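Local coordinates for anopheles Plasmodium-responsive Leucine-rich repeat protein 1B (Anopheles gambiae, PDB 4XGO), which belongs to the Plasmodium-responsive leucine-rich repeat proteins of the mosquito and interacts with the leucine-rich repeat protein LRIM1, at the interface of chains A and B. Coordinates in Å, arbitrary orientation; residue numbers count along the deposited sequence, not the author numbering. Chains: chain A/B, Anopheles Plasmodium-responsive Leucine-rich repeat protein 1B.

Contact 1: the interface of chains A and B. Residues chain A 37-39, 41-42; chain B 9-12.
The backbone N of B:Leu10 donates a hydrogen bond to the carbonyl O of A:Glu37 at 2.8 Å. Chain A returns the bond two residues further on: the backbone N of A:Asp39 donates to the carbonyl O of B:Leu10 at 3.0 Å. This pair makes strand 8-10 of chain B a parallel neighbour of strand 35-38 of chain A, so that a short sheet continues across the dimer. The side chains of A:Glu37 and B:His9 run alongside each other and point the same way. CG of A:Glu37 stands anti to its backbone N (chi1 180°) and the chain beyond it is extended, which lays the carboxylate over one face of the imidazole, the two planes 9° apart. OE1 of A:Glu37 lies above the ring, towards its CE1 and NE2 atoms and 3.0 Å from NE2 of B:His9. An in-plane ring N-H does not point at it, and any attraction would depend on the ring's protonation. On the opposite face the methyl CG2 of B:Thr11 sits over the ring centre, 3.7 Å above the plane, so the imidazole is sandwiched between its own chain and the partner. A:Asp39 comes to the NE2 end of the ring, its carboxylate turned 88° to the imidazole; the modelled approach of OD1 to NE2 is too short, so its exact geometry is doubtful. Van der Waals contacts close the other end. CB of A:Ala42 rests 3.6 Å from O of B:Leu10 and 4.1 Å from that residue's CD2 methyl. At the start of helix 12-23, the ring of B:Pro12 meets A:Asn41 at about a right angle, CD lying 3.4 Å from the amide OD1.

Contact 2: the interface of chains A and B. Residues chain A 28-31, 33; chain B 22, 29-31, 53.
A:Asn29 and B:Asn29 end their strands 27-29 in extended conformation and meet across the two-fold, followed by a turn at A:Leu30 and B:Leu30 and a return to extended backbone at A:Asn31 and B:Asn31. The A:Asn29 and B:Asn29 side chains cross at about a right angle, yet their amides stack with planes 11° apart. CG anti to the backbone N (chi1 -173° in A:Asn29) sends each carboxamide to the partner, where its ND2 donates twice. From B:Asn29, ND2 reaches O of A:Asn29 at 2.8 Å from above that carbonyl plane, and O of A:Asn31 at 3.1 Å in plane, on a lone pair. The two-fold repeats both bonds from A:Asn29. B:Asn31 ND2 lies 2.9 Å from A:Asn31 O, so two partner amides grip one oxygen, as they do in the other copy. Each of these amides is also held within its own chain: OD1 of A:Asn29 accepts the backbone N of A:Asn31 at 2.9 Å, from above the carbonyl plane. Apolar groups flank this polar core: A:Leu33 points tip to tip at B:Asn29 and passes B:Tyr53 at 4.1 Å, CD2 to CD2, while the ring of B:Phe22 lies 4.0 Å, by CE2, from O of A:Asn29. Strand 27-29 lies near the N-terminal end of the repeat arc, after helix 12-23 with B:Phe22; the spacing of A:Leu28 and A:Leu30 suggests the LxxLxL pattern, with the asparagines at its variable positions.

Contact 1: the interface of chains A and B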
loop_
_atom_site.group_PDB
_atom_site.type_symbol
_atom_site.label_atom_id
_atom_site.label_comp_id
_atom_site.label_asym_id
_atom_site.label_seq_id
_atom_site.Cartn_x
_atom_site.Cartn_y
_atom_site.Cartn_z
ATOM N N GLU A 37 -8.897 9.692 17.621
ATOM C CA GLU A 37 -9.922 10.706 17.869
ATOM C C GLU A 37 -9.269 12.082 17.991
ATOM O O GLU A 37 -8.156 12.205 18.493
ATOM C CB GLU A 37 -10.749 10.370 19.117
ATOM C CG GLU A 37 -11.823 11.406 19.422
ATOM C CD GLU A 37 -12.768 10.994 20.538
ATOM O OE1 GLU A 37 -12.342 10.253 21.457
ATOM O OE2 GLU A 37 -13.947 11.425 20.498
ATOM N N ILE A 38 -9.956 13.109 17.501
ATOM C CA ILE A 38 -9.546 14.485 17.718
ATOM C C ILE A 38 -10.687 15.224 18.398
ATOM O O ILE A 38 -11.810 15.203 17.906
ATOM C CB ILE A 38 -9.237 15.207 16.407
ATOM C CG1 ILE A 38 -8.100 14.499 15.660
ATOM C CG2 ILE A 38 -8.849 16.657 16.673
ATOM C CD1 ILE A 38 -7.829 15.091 14.300
ATOM N N ASP A 39 -10.396 15.886 19.512
ATOM C CA ASP A 39 -11.409 16.690 20.194
ATOM C C ASP A 39 -11.630 17.995 19.448
ATOM O O ASP A 39 -10.698 18.546 18.878
ATOM C CB ASP A 39 -10.976 16.996 21.627
ATOM C CG ASP A 39 -11.071 15.793 22.546
ATOM O OD1 ASP A 39 -11.591 14.733 22.126
ATOM O OD2 ASP A 39 -10.632 15.922 23.710
ATOM N N ASN A 41 -11.898 20.943 20.503
ATOM C CA ASN A 41 -11.031 22.005 21.018
ATOM C C ASN A 41 -9.540 21.659 21.022
ATOM O O ASN A 41 -8.758 22.312 21.706
ATOM C CB ASN A 41 -11.473 22.438 22.440
ATOM C CG ASN A 41 -11.222 21.369 23.491
ATOM O OD1 ASN A 41 -10.906 20.229 23.163
ATOM N ND2 ASN A 41 -11.405 21.726 24.772
ATOM N N ALA A 42 -9.132 20.660 20.238
ATOM C CA ALA A 42 -7.743 20.188 20.288
ATOM C C ALA A 42 -6.729 21.306 20.098
ATOM O O ALA A 42 -5.661 21.287 20.725
ATOM C CB ALA A 42 -7.525 19.098 19.248
ATOM N N HIS B 9 -5.466 9.947 21.429
ATOM C CA HIS B 9 -6.588 10.861 21.370
ATOM C C HIS B 9 -5.996 12.262 21.404
ATOM O O HIS B 9 -5.269 12.602 22.340
ATOM C CB HIS B 9 -7.461 10.607 22.609
ATOM C CG HIS B 9 -8.773 11.324 22.612
ATOM N ND1 HIS B 9 -9.739 11.081 23.568
ATOM C CD2 HIS B 9 -9.293 12.264 21.788
ATOM C CE1 HIS B 9 -10.786 11.856 23.348
ATOM N NE2 HIS B 9 -10.545 12.577 22.268
ATOM N N LEU B 10 -6.274 13.083 20.398
ATOM C CA LEU B 10 -5.685 14.420 20.369
ATOM C C LEU B 10 -6.564 15.434 21.106
ATOM O O LEU B 10 -7.637 15.802 20.631
ATOM C CB LEU B 10 -5.405 14.894 18.943
ATOM C CG LEU B 10 -4.573 16.179 18.895
ATOM C CD1 LEU B 10 -3.136 15.918 19.320
ATOM C CD2 LEU B 10 -4.646 16.825 17.517
ATOM N N THR B 11 -6.079 15.887 22.259
ATOM C CA THR B 11 -6.794 16.819 23.130
ATOM C C THR B 11 -5.838 17.968 23.453
ATOM O O THR B 11 -4.638 17.836 23.254
ATOM C CB THR B 11 -7.194 16.115 24.454
ATOM O OG1 THR B 11 -6.016 15.823 25.216
ATOM C CG2 THR B 11 -7.895 14.800 24.181
ATOM N N PRO B 12 -6.348 19.091 24.000
ATOM C CA PRO B 12 -5.432 20.138 24.443
ATOM C C PRO B 12 -4.328 19.585 25.350
ATOM O O PRO B 12 -3.182 20.043 25.277
ATOM C CB PRO B 12 -6.341 21.094 25.229
ATOM C CG PRO B 12 -7.685 20.890 24.640
ATOM C CD PRO B 12 -7.758 19.442 24.267
#

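Contact 2: the interface of chains A and B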
loop_
_atom_site.group_PDB
_atom_site.type_symbol
_atom_site.label_atom_id
_atom_site.label_comp_id
_atom_site.label_asym_id
_atom_site.label_seq_id
_atom_site.Cartn_x
_atom_site.Cartn_y
_atom_site.Cartn_z
ATOM N N LEU A 28 3.160 22.482 12.467
ATOM C CA LEU A 28 2.950 21.448 13.455
ATOM C C LEU A 28 2.912 20.110 12.755
ATOM O O LEU A 28 2.012 19.843 11.961
ATOM C CB LEU A 28 1.664 21.702 14.261
ATOM C CG LEU A 28 1.298 20.608 15.269
ATOM C CD1 LEU A 28 2.405 20.442 16.298
ATOM C CD2 LEU A 28 -0.026 20.869 15.961
ATOM N N ASN A 29 3.880 19.266 13.066
ATOM C CA ASN A 29 3.930 17.933 12.495
ATOM C C ASN A 29 3.374 16.870 13.452
ATOM O O ASN A 29 4.039 16.453 14.409
ATOM C CB ASN A 29 5.342 17.578 12.041
ATOM C CG ASN A 29 5.380 16.263 11.280
ATOM O OD1 ASN A 29 4.334 15.737 10.905
ATOM N ND2 ASN A 29 6.575 15.741 11.024
ATOM N N LEU A 30 2.134 16.447 13.182
ATOM C CA LEU A 30 1.497 15.367 13.894
ATOM C C LEU A 30 1.395 14.142 13.007
ATOM O O LEU A 30 0.593 13.233 13.261
ATOM C CB LEU A 30 0.109 15.790 14.355
ATOM C CG LEU A 30 0.038 17.014 15.254
ATOM C CD1 LEU A 30 -1.424 17.323 15.603
ATOM C CD2 LEU A 30 0.886 16.829 16.500
ATOM N N ASN A 31 2.219 14.081 11.966
ATOM C CA ASN A 31 2.186 12.905 11.093
ATOM C C ASN A 31 2.606 11.657 11.858
ATOM O O ASN A 31 3.559 11.707 12.647
ATOM C CB ASN A 31 3.184 13.053 9.955
ATOM C CG ASN A 31 2.802 14.129 8.960
ATOM O OD1 ASN A 31 1.675 14.634 8.939
ATOM N ND2 ASN A 31 3.764 14.498 8.135
ATOM N N LEU A 33 1.470 9.645 14.198
ATOM C CA LEU A 33 1.391 9.513 15.673
ATOM C C LEU A 33 0.234 8.626 16.151
ATOM O O LEU A 33 -0.078 8.622 17.343
ATOM C CB LEU A 33 1.341 10.884 16.340
ATOM C CG LEU A 33 2.519 11.817 16.070
ATOM C CD1 LEU A 33 2.344 13.172 16.738
ATOM C CD2 LEU A 33 3.855 11.180 16.491
ATOM N N PHE B 22 8.526 18.661 21.864
ATOM C CA PHE B 22 9.084 19.289 20.659
ATOM C C PHE B 22 9.907 20.535 21.002
ATOM O O PHE B 22 11.049 20.671 20.561
ATOM C CB PHE B 22 7.985 19.702 19.675
ATOM C CG PHE B 22 7.155 18.561 19.134
ATOM C CD1 PHE B 22 7.551 17.226 19.244
ATOM C CD2 PHE B 22 5.973 18.842 18.474
ATOM C CE1 PHE B 22 6.762 16.202 18.722
ATOM C CE2 PHE B 22 5.193 17.826 17.940
ATOM C CZ PHE B 22 5.588 16.506 18.066
ATOM N N ASN B 29 9.802 14.914 15.640
ATOM C CA ASN B 29 8.920 14.263 14.671
ATOM C C ASN B 29 9.228 14.712 13.244
ATOM O O ASN B 29 8.887 15.834 12.847
ATOM C CB ASN B 29 7.424 14.476 15.001
ATOM C CG ASN B 29 6.533 13.621 14.127
ATOM O OD1 ASN B 29 7.020 12.714 13.435
ATOM N ND2 ASN B 29 5.252 13.912 14.105
ATOM N N LEU B 30 9.893 13.828 12.490
ATOM C CA LEU B 30 10.159 14.019 11.064
ATOM C C LEU B 30 9.358 12.977 10.228
ATOM O O LEU B 30 9.693 12.698 9.071
ATOM C CB LEU B 30 11.649 13.903 10.752
ATOM C CG LEU B 30 12.590 14.852 11.508
ATOM C CD1 LEU B 30 14.045 14.518 11.241
ATOM C CD2 LEU B 30 12.330 16.295 11.120
ATOM N N ASN B 31 8.300 12.427 10.818
ATOM C CA ASN B 31 7.418 11.503 10.100
ATOM C C ASN B 31 6.748 12.173 8.910
ATOM O O ASN B 31 6.326 13.320 9.012
ATOM C CB ASN B 31 6.270 10.981 10.962
ATOM C CG ASN B 31 6.713 10.065 12.086
ATOM O OD1 ASN B 31 7.846 9.577 12.130
ATOM N ND2 ASN B 31 5.801 9.826 13.012
ATOM N N TYR B 53 11.563 10.237 15.339
ATOM C CA TYR B 53 10.551 9.637 14.491
ATOM C C TYR B 53 10.793 10.048 13.038
ATOM O O TYR B 53 10.777 11.236 12.709
ATOM C CB TYR B 53 9.171 10.099 14.924
ATOM C CG TYR B 53 8.812 9.896 16.373
ATOM C CD1 TYR B 53 9.340 8.847 17.124
ATOM C CD2 TYR B 53 7.905 10.750 16.993
ATOM C CE1 TYR B 53 8.991 8.669 18.448
ATOM C CE2 TYR B 53 7.548 10.573 18.314
ATOM C CZ TYR B 53 8.089 9.534 19.042
ATOM O OH TYR B 53 7.697 9.392 20.363
#

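Contact 1 and contact 2 lie about 16 Å apart, measured between the centres of their C-alpha atoms, and belong to one two-fold interface at the N-terminal end of the repeat arc. Helix 12-23 of chain B joins them, starting in contact 1 and supplying an aromatic ring near its end to contact 2. At the core of contact 2 identical asparagines pair around the axis, whereas contact 1 sets different segments together and recurs with the chains exchanged. Extending the sheet and matching asparagines would orient the two copies together, although the structure alone does not show that this dimer forms in the mosquito.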